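Local coordinates for protein aminotransferase (Psychrobacter arcticus 273-4, PDB 3IF2) that probably transfers amino groups between amino acids and keto acids, perhaps as a valine-pyruvate transaminase, using bound pyridoxal 5'-phosphate, at residues Leu202-Ser213 / Ile234-Asp245. Sequence-based numbering, arbitrary orientation.
With PLP (pyridoxal-5'-phosphate), chain C.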
loop_
_atom_site.group_PDB
_atom_site.type_symbol
_atom_site.label_atom_id
_atom_site.label_comp_id
_atom_site.label_asym_id
_atom_site.label_seq_id
_atom_site.Cartn_x
_atom_site.Cartn_y
_atom_site.Cartn_z
ATOM N N LEU A 202 -25.345 -17.808 8.048
ATOM C CA LEU A 202 -24.490 -18.989 7.795
ATOM C C LEU A 202 -25.270 -20.117 7.119
ATOM O O LEU A 202 -24.822 -20.644 6.100
ATOM C CB LEU A 202 -23.829 -19.512 9.090
ATOM C CG LEU A 202 -22.755 -20.611 8.956
ATOM C CD1 LEU A 202 -21.538 -20.105 8.185
ATOM C CD2 LEU A 202 -22.321 -21.105 10.315
ATOM N N LYS A 203 -26.412 -20.501 7.696
ATOM C CA LYS A 203 -27.274 -21.560 7.114
ATOM C C LYS A 203 -27.743 -21.220 5.679
ATOM O O LYS A 203 -27.696 -22.078 4.790
ATOM C CB LYS A 203 -28.512 -21.853 8.002
ATOM C CG LYS A 203 -28.345 -22.835 9.203
ATOM C CD LYS A 203 -29.741 -23.136 9.830
ATOM C CE LYS A 203 -29.850 -24.475 10.586
ATOM N NZ LYS A 203 -29.094 -24.522 11.861
ATOM N N GLU A 204 -28.152 -19.962 5.466
ATOM C CA GLU A 204 -28.701 -19.485 4.168
ATOM C C GLU A 204 -27.677 -19.117 3.049
ATOM O O GLU A 204 -28.085 -18.683 1.966
ATOM C CB GLU A 204 -29.695 -18.327 4.424
ATOM C CG GLU A 204 -30.949 -18.759 5.259
ATOM C CD GLU A 204 -31.854 -17.603 5.702
ATOM O OE1 GLU A 204 -31.366 -16.498 5.994
ATOM O OE2 GLU A 204 -33.077 -17.807 5.802
ATOM N N GLY A 205 -26.378 -19.296 3.298
ATOM C CA GLY A 205 -25.329 -19.016 2.306
ATOM C C GLY A 205 -24.924 -17.562 2.101
ATOM O O GLY A 205 -24.421 -17.227 1.027
ATOM N N ARG A 206 -25.095 -16.730 3.137
ATOM C CA ARG A 206 -24.779 -15.293 3.102
ATOM C C ARG A 206 -23.507 -14.915 3.891
ATOM O O ARG A 206 -23.334 -13.751 4.292
ATOM C CB ARG A 206 -26.001 -14.488 3.589
ATOM C CG ARG A 206 -27.242 -14.689 2.713
ATOM C CD ARG A 206 -28.413 -13.778 3.108
ATOM N NE ARG A 206 -28.941 -14.060 4.441
ATOM C CZ ARG A 206 -28.690 -13.331 5.526
ATOM N NH1 ARG A 206 -27.920 -12.252 5.453
ATOM N NH2 ARG A 206 -29.228 -13.683 6.687
ATOM N N ILE A 207 -22.614 -15.888 4.113
ATOM C CA ILE A 207 -21.319 -15.656 4.802
ATOM C C ILE A 207 -20.242 -16.043 3.783
ATOM O O ILE A 207 -20.216 -17.182 3.317
ATOM C CB ILE A 207 -21.174 -16.465 6.128
ATOM C CG1 ILE A 207 -22.177 -15.973 7.180
ATOM C CG2 ILE A 207 -19.756 -16.358 6.697
ATOM C CD1 ILE A 207 -21.954 -14.533 7.653
ATOM N N GLY A 208 -19.392 -15.092 3.411
ATOM C CA GLY A 208 -18.312 -15.333 2.433
ATOM C C GLY A 208 -17.011 -15.932 2.966
ATOM O O GLY A 208 -16.311 -16.623 2.235
ATOM N N ALA A 209 -16.687 -15.654 4.229
ATOM C CA ALA A 209 -15.488 -16.180 4.893
ATOM C C ALA A 209 -15.633 -16.069 6.402
ATOM O O ALA A 209 -16.513 -15.354 6.873
ATOM C CB ALA A 209 -14.265 -15.412 4.443
ATOM N N ILE A 210 -14.789 -16.802 7.138
ATOM C CA ILE A 210 -14.714 -16.704 8.602
ATOM C C ILE A 210 -13.355 -16.087 8.900
ATOM O O ILE A 210 -12.374 -16.437 8.243
ATOM C CB ILE A 210 -14.836 -18.056 9.329
ATOM C CG1 ILE A 210 -16.168 -18.729 8.989
ATOM C CG2 ILE A 210 -14.767 -17.853 10.839
ATOM C CD1 ILE A 210 -16.388 -20.080 9.693
ATOM N N CYS A 211 -13.294 -15.177 9.874
ATOM C CA CYS A 211 -12.036 -14.535 10.256
ATOM C C CYS A 211 -11.856 -14.256 11.752
ATOM O O CYS A 211 -12.815 -13.914 12.441
ATOM C CB CYS A 211 -11.871 -13.221 9.500
ATOM S SG CYS A 211 -10.235 -12.470 9.765
ATOM N N CYS A 212 -10.613 -14.396 12.226
ATOM C CA CYS A 212 -10.246 -14.043 13.598
ATOM C C CYS A 212 -8.743 -13.868 13.801
ATOM O O CYS A 212 -7.955 -14.390 13.026
ATOM C CB CYS A 212 -10.728 -15.098 14.575
ATOM S SG CYS A 212 -9.930 -16.643 14.289
ATOM N N SER A 213 -8.382 -13.143 14.863
ATOM C CA SER A 213 -7.008 -12.892 15.261
ATOM C C SER A 213 -6.635 -13.851 16.384
ATOM O O SER A 213 -7.452 -14.093 17.279
ATOM C CB SER A 213 -6.803 -11.433 15.668
ATOM O OG SER A 213 -7.770 -10.982 16.588
ATOM N N ILE A 234 -16.617 -26.182 10.314
ATOM C CA ILE A 234 -17.732 -25.289 9.954
ATOM C C ILE A 234 -17.415 -24.594 8.640
ATOM O O ILE A 234 -18.229 -24.626 7.724
ATOM C CB ILE A 234 -18.065 -24.241 11.059
ATOM C CG1 ILE A 234 -18.566 -24.923 12.328
ATOM C CG2 ILE A 234 -19.157 -23.289 10.603
ATOM C CD1 ILE A 234 -18.750 -23.978 13.471
ATOM N N ALA A 235 -16.213 -24.031 8.532
ATOM C CA ALA A 235 -15.776 -23.369 7.281
ATOM C C ALA A 235 -15.809 -24.316 6.083
ATOM O O ALA A 235 -16.353 -23.953 5.041
ATOM C CB ALA A 235 -14.387 -22.750 7.417
ATOM N N LYS A 236 -15.274 -25.529 6.240
ATOM C CA LYS A 236 -15.243 -26.510 5.135
ATOM C C LYS A 236 -16.660 -26.905 4.683
ATOM O O LYS A 236 -16.903 -27.032 3.486
ATOM C CB LYS A 236 -14.443 -27.773 5.503
ATOM C CG LYS A 236 -14.101 -28.672 4.297
ATOM C CD LYS A 236 -13.720 -30.103 4.707
ATOM C CE LYS A 236 -13.498 -30.990 3.460
ATOM N NZ LYS A 236 -13.185 -32.405 3.802
ATOM N N ARG A 237 -17.569 -27.077 5.648
ATOM C CA ARG A 237 -18.964 -27.460 5.389
ATOM C C ARG A 237 -19.665 -26.470 4.483
ATOM O O ARG A 237 -20.312 -26.888 3.514
ATOM C CB ARG A 237 -19.748 -27.582 6.699
ATOM C CG ARG A 237 -21.170 -28.204 6.611
ATOM C CD ARG A 237 -21.843 -28.144 7.987
ATOM N NE ARG A 237 -20.951 -28.721 9.013
ATOM C CZ ARG A 237 -20.927 -28.430 10.324
ATOM N NH1 ARG A 237 -21.764 -27.536 10.881
ATOM N NH2 ARG A 237 -20.022 -29.040 11.101
ATOM N N TYR A 238 -19.494 -25.177 4.778
ATOM C CA TYR A 238 -20.127 -24.097 4.009
ATOM C C TYR A 238 -19.345 -23.557 2.786
ATOM O O TYR A 238 -19.747 -22.531 2.228
ATOM C CB TYR A 238 -20.564 -22.963 4.966
ATOM C CG TYR A 238 -21.697 -23.387 5.890
ATOM C CD1 TYR A 238 -23.028 -23.427 5.428
ATOM C CD2 TYR A 238 -21.454 -23.758 7.218
ATOM C CE1 TYR A 238 -24.096 -23.827 6.275
ATOM C CE2 TYR A 238 -22.516 -24.158 8.073
ATOM C CZ TYR A 238 -23.828 -24.187 7.592
ATOM O OH TYR A 238 -24.851 -24.575 8.425
ATOM N N ASP A 239 -18.304 -24.262 2.310
ATOM C CA ASP A 239 -17.460 -23.804 1.163
ATOM C C ASP A 239 -16.966 -22.374 1.301
ATOM O O ASP A 239 -17.125 -21.552 0.396
ATOM C CB ASP A 239 -18.165 -23.990 -0.201
ATOM C CG ASP A 239 -17.902 -25.331 -0.807
ATOM O OD1 ASP A 239 -18.507 -26.322 -0.327
ATOM O OD2 ASP A 239 -17.104 -25.369 -1.790
ATOM N N ILE A 240 -16.429 -22.066 2.470
ATOM C CA ILE A 240 -15.861 -20.744 2.734
ATOM C C ILE A 240 -14.523 -20.907 3.462
ATOM O O ILE A 240 -14.360 -21.856 4.240
ATOM C CB ILE A 240 -16.849 -19.823 3.520
ATOM C CG1 ILE A 240 -17.296 -20.452 4.857
ATOM C CG2 ILE A 240 -18.074 -19.487 2.652
ATOM C CD1 ILE A 240 -17.972 -19.470 5.796
ATOM N N PRO A 241 -13.556 -20.007 3.203
ATOM C CA PRO A 241 -12.288 -20.144 3.887
ATOM C C PRO A 241 -12.293 -19.599 5.310
ATOM O O PRO A 241 -13.172 -18.810 5.680
ATOM C CB PRO A 241 -11.347 -19.325 3.008
ATOM C CG PRO A 241 -12.183 -18.275 2.490
ATOM C CD PRO A 241 -13.486 -18.937 2.194
ATOM N N LEU A 242 -11.287 -20.037 6.065
ATOM C CA LEU A 242 -11.008 -19.591 7.425
ATOM C C LEU A 242 -9.738 -18.727 7.351
ATOM O O LEU A 242 -8.641 -19.237 7.093
ATOM C CB LEU A 242 -10.803 -20.794 8.331
ATOM C CG LEU A 242 -10.392 -20.589 9.777
ATOM C CD1 LEU A 242 -11.341 -19.630 10.483
ATOM C CD2 LEU A 242 -10.346 -21.970 10.462
ATOM N N ILE A 243 -9.910 -17.419 7.534
ATOM C CA ILE A 243 -8.831 -16.452 7.507
ATOM C C ILE A 243 -8.348 -16.362 8.943
ATOM O O ILE A 243 -9.170 -16.215 9.842
ATOM C CB ILE A 243 -9.308 -15.056 7.029
ATOM C CG1 ILE A 243 -10.060 -15.151 5.680
ATOM C CG2 ILE A 243 -8.123 -14.115 6.896
ATOM C CD1 ILE A 243 -10.618 -13.859 5.205
ATOM N N ILE A 244 -7.031 -16.446 9.164
ATOM C CA ILE A 244 -6.439 -16.373 10.525
ATOM C C ILE A 244 -5.316 -15.328 10.552
ATOM O O ILE A 244 -4.313 -15.472 9.852
ATOM C CB ILE A 244 -5.864 -17.722 11.002
ATOM C CG1 ILE A 244 -6.904 -18.839 10.843
ATOM C CG2 ILE A 244 -5.341 -17.596 12.472
ATOM C CD1 ILE A 244 -6.395 -20.183 11.309
ATOM N N ASP A 245 -5.496 -14.307 11.397
ATOM C CA ASP A 245 -4.564 -13.191 11.559
ATOM C C ASP A 245 -3.557 -13.529 12.661
ATOM O O ASP A 245 -3.931 -13.507 13.841
ATOM C CB ASP A 245 -5.409 -11.942 11.880
ATOM C CG ASP A 245 -4.605 -10.682 12.172
ATOM O OD1 ASP A 245 -3.351 -10.647 12.104
ATOM O OD2 ASP A 245 -5.294 -9.663 12.420
HETATM N N1 PLP C . -3.638 -7.824 13.196
HETATM C C2 PLP C . -3.762 -7.435 14.513
HETATM C C2A PLP C . -4.432 -8.382 15.456
HETATM C C3 PLP C . -3.247 -6.186 14.928
HETATM O O3 PLP C . -3.345 -5.762 16.227
HETATM C C4 PLP C . -2.632 -5.329 13.985
HETATM C C4A PLP C . -2.350 -3.897 14.425
HETATM O O4A PLP C . -1.255 -3.359 14.221
HETATM C C5 PLP C . -2.523 -5.758 12.620
HETATM C C6 PLP C . -3.039 -7.019 12.266
HETATM C C5A PLP C . -1.911 -4.890 11.503
HETATM O O4P PLP C . -0.512 -5.028 11.373
HETATM P P PLP C . 0.256 -4.462 10.083
HETATM O O1P PLP C . -0.520 -3.797 8.972
HETATM O O2P PLP C . 0.889 -5.704 9.554
HETATM O O3P PLP C . 1.233 -3.490 10.616
#
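Strands 207-213 and 242-245 pair in parallel as the two strands of a beta-alpha-beta unit, joined through helix 225-237, in the large sheet of this PLP-dependent aminotransferase. Ile210 opens the ladder, paired with Leu242. Its N donates to Pro241 O at 3.0 Å, and its O accepts from Ile243 N at 2.7 Å, both bonds nearly straight. Further along, Cys212 N bonds weakly to Ile243 O, and Asp245 N gives a straight bond to Cys212 O.

Where the ladder starts, side chains form an apolar patch. Ile240 CD1 packs at 3.7 Å from both Ile207 CG2 and Ile210 CG1, while Ile210 CD1 reaches Ala235 CB. Next to this patch, where helix 200-203 ends, a chi1 of -171° swings Leu202 CG away from its own N and over one face of the Tyr238 ring, toward the rim. This CH-pi contact is 3.9 Å from the centroid. Replacing Tyr238 by an alanine would probably leave Leu202 without the ring it rests on and open a gap between the ends of the two helices.

The other end meets the cofactor. Asp245 OD2 accepts a bond from PLP N1 at 2.6 Å, with a weaker one to OD1. Tyr158 OH also bonds OD2, and Ala247 N bonds OD1, which helps fix the carboxylate. As in other aminotransferases of this fold, this aspartate probably stabilises a protonated pyridine nitrogen, strengthening the cofactor as an electron sink.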